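Local coordinates for protein VirX1 (Cyanophage Syn10, PDB 6QGM) that iodinates diverse substrates as a viral halogenase, probably flavin-dependent and of the tryptophan halogenase family, at residues 4-9 / 218-223. Numbering follows the deposited sequence.
Sequences IESVAI and FADLYI
Strands 6-9 and 221-223 run parallel, their axes 4.7 Å apart and inclined by 24°, as neighbours in the central sheet of what is probably the Rossmann-type FAD-binding domain. A8 illustrates the rule of parallel pairing: it bonds through both N-H and C=O to the residues flanking its partner Y222, A8 N to L221 O (3.0 Å) and I223 N to A8 O (2.9 Å), both nearly straight. V7 and I9 bond instead to strand 31-36. V7, I9, L221 and I223 share one face. There I223, with CG1 anti to its carbonyl carbon (chi1 -55°) and the chain extended beyond (chi2 -177°), brings CD1 against V7 CG1 and alongside I9 CG1; helix 14-26 packs over I9 and I223. On the other face A8 CB meets A219 CB at 3.5 Å, and A219 CB lies over one Y222 ring face, offset toward the rim. Y222 OH anchors the ring tip, accepting the N-H of A219 (N to OH 2.9 Å) and bonding I217 O. S6 O takes the D220 N-H, shared with S6 OG, and, weakly, that of L221. D220 OD2 receives E5 N on its anti lone pair at 2.8 Å and S6 N from above the carboxylate plane at 3.2 Å.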
loop_
_atom_site.group_PDB
_atom_site.type_symbol
_atom_site.label_atom_id
_atom_site.label_comp_id
_atom_site.label_asym_id
_atom_site.label_seq_id
_atom_site.Cartn_x
_atom_site.Cartn_y
_atom_site.Cartn_z
ATOM N N ILE B 4 -8.728 -4.192 34.524
ATOM C CA ILE B 4 -8.995 -2.800 34.991
ATOM C C ILE B 4 -10.373 -2.775 35.667
ATOM O O ILE B 4 -11.390 -2.821 34.921
ATOM C CB ILE B 4 -8.943 -1.806 33.814
ATOM C CG1 ILE B 4 -7.624 -1.882 33.050
ATOM C CG2 ILE B 4 -9.225 -0.389 34.301
ATOM C CD1 ILE B 4 -7.681 -1.329 31.647
ATOM N N GLU B 5 -10.420 -2.723 37.004
ATOM C CA GLU B 5 -11.691 -2.629 37.770
ATOM C C GLU B 5 -11.871 -1.193 38.274
ATOM O O GLU B 5 -13.019 -0.716 38.320
ATOM C CB GLU B 5 -11.722 -3.623 38.926
ATOM C CG GLU B 5 -11.645 -5.073 38.474
ATOM C CD GLU B 5 -11.895 -6.084 39.587
ATOM O OE1 GLU B 5 -11.355 -5.868 40.700
ATOM O OE2 GLU B 5 -12.619 -7.096 39.348
ATOM N N SER B 6 -10.783 -0.532 38.662
ATOM C CA SER B 6 -10.823 0.845 39.204
ATOM C C SER B 6 -9.902 1.742 38.386
ATOM O O SER B 6 -8.871 1.258 37.894
ATOM C CB SER B 6 -10.455 0.877 40.654
ATOM O OG SER B 6 -9.086 0.578 40.821
ATOM N N VAL B 7 -10.276 3.013 38.280
ATOM C CA VAL B 7 -9.558 4.033 37.469
ATOM C C VAL B 7 -9.387 5.295 38.324
ATOM O O VAL B 7 -10.359 5.701 38.982
ATOM C CB VAL B 7 -10.309 4.284 36.148
ATOM C CG1 VAL B 7 -9.783 5.506 35.412
ATOM C CG2 VAL B 7 -10.267 3.059 35.244
ATOM N N ALA B 8 -8.178 5.854 38.339
ATOM C CA ALA B 8 -7.840 7.157 38.950
ATOM C C ALA B 8 -7.459 8.143 37.838
ATOM O O ALA B 8 -6.399 7.958 37.214
ATOM C CB ALA B 8 -6.721 6.989 39.942
ATOM N N ILE B 9 -8.314 9.136 37.585
ATOM C CA ILE B 9 -8.042 10.234 36.614
ATOM C C ILE B 9 -7.378 11.383 37.384
ATOM O O ILE B 9 -7.984 11.867 38.346
ATOM C CB ILE B 9 -9.337 10.669 35.910
ATOM C CG1 ILE B 9 -9.989 9.495 35.171
ATOM C CG2 ILE B 9 -9.066 11.826 34.965
ATOM C CD1 ILE B 9 -11.499 9.588 35.045
ATOM N N PHE B 218 -4.783 4.200 45.280
ATOM C CA PHE B 218 -4.670 2.888 44.591
ATOM C C PHE B 218 -5.678 2.824 43.439
ATOM O O PHE B 218 -6.844 3.134 43.639
ATOM C CB PHE B 218 -4.887 1.754 45.599
ATOM C CG PHE B 218 -3.833 1.662 46.680
ATOM C CD1 PHE B 218 -2.670 0.928 46.478
ATOM C CD2 PHE B 218 -3.990 2.324 47.897
ATOM C CE1 PHE B 218 -1.702 0.852 47.466
ATOM C CE2 PHE B 218 -3.018 2.245 48.881
ATOM C CZ PHE B 218 -1.883 1.504 48.667
ATOM N N ALA B 219 -5.222 2.445 42.252
ATOM C CA ALA B 219 -6.065 2.215 41.064
ATOM C C ALA B 219 -5.369 1.186 40.175
ATOM O O ALA B 219 -4.131 1.072 40.279
ATOM C CB ALA B 219 -6.302 3.513 40.329
ATOM N N ASP B 220 -6.140 0.449 39.367
ATOM C CA ASP B 220 -5.612 -0.543 38.392
ATOM C C ASP B 220 -5.034 0.224 37.200
ATOM O O ASP B 220 -4.021 -0.216 36.641
ATOM C CB ASP B 220 -6.688 -1.534 37.943
ATOM C CG ASP B 220 -7.233 -2.439 39.041
ATOM O OD1 ASP B 220 -6.461 -2.829 39.949
ATOM O OD2 ASP B 220 -8.437 -2.757 38.970
ATOM N N LEU B 221 -5.656 1.344 36.844
ATOM C CA LEU B 221 -5.247 2.214 35.709
ATOM C C LEU B 221 -5.286 3.676 36.156
ATOM O O LEU B 221 -6.300 4.097 36.737
ATOM C CB LEU B 221 -6.195 2.011 34.526
ATOM C CG LEU B 221 -5.803 2.789 33.273
ATOM C CD1 LEU B 221 -4.563 2.174 32.632
ATOM C CD2 LEU B 221 -6.968 2.868 32.290
ATOM N N TYR B 222 -4.221 4.411 35.858
ATOM C CA TYR B 222 -4.069 5.857 36.137
ATOM C C TYR B 222 -4.156 6.601 34.804
ATOM O O TYR B 222 -3.478 6.212 33.847
ATOM C CB TYR B 222 -2.752 6.090 36.872
ATOM C CG TYR B 222 -2.696 5.428 38.220
ATOM C CD1 TYR B 222 -2.363 4.084 38.345
ATOM C CD2 TYR B 222 -2.995 6.141 39.369
ATOM C CE1 TYR B 222 -2.322 3.469 39.588
ATOM C CE2 TYR B 222 -2.952 5.541 40.619
ATOM C CZ TYR B 222 -2.606 4.205 40.728
ATOM O OH TYR B 222 -2.572 3.609 41.954
ATOM N N ILE B 223 -5.001 7.624 34.735
ATOM C CA ILE B 223 -5.217 8.414 33.493
ATOM C C ILE B 223 -4.653 9.807 33.732
ATOM O O ILE B 223 -5.054 10.460 34.724
ATOM C CB ILE B 223 -6.709 8.423 33.089
ATOM C CG1 ILE B 223 -7.246 6.992 32.947
ATOM C CG2 ILE B 223 -6.910 9.223 31.804
ATOM C CD1 ILE B 223 -8.667 6.906 32.498
#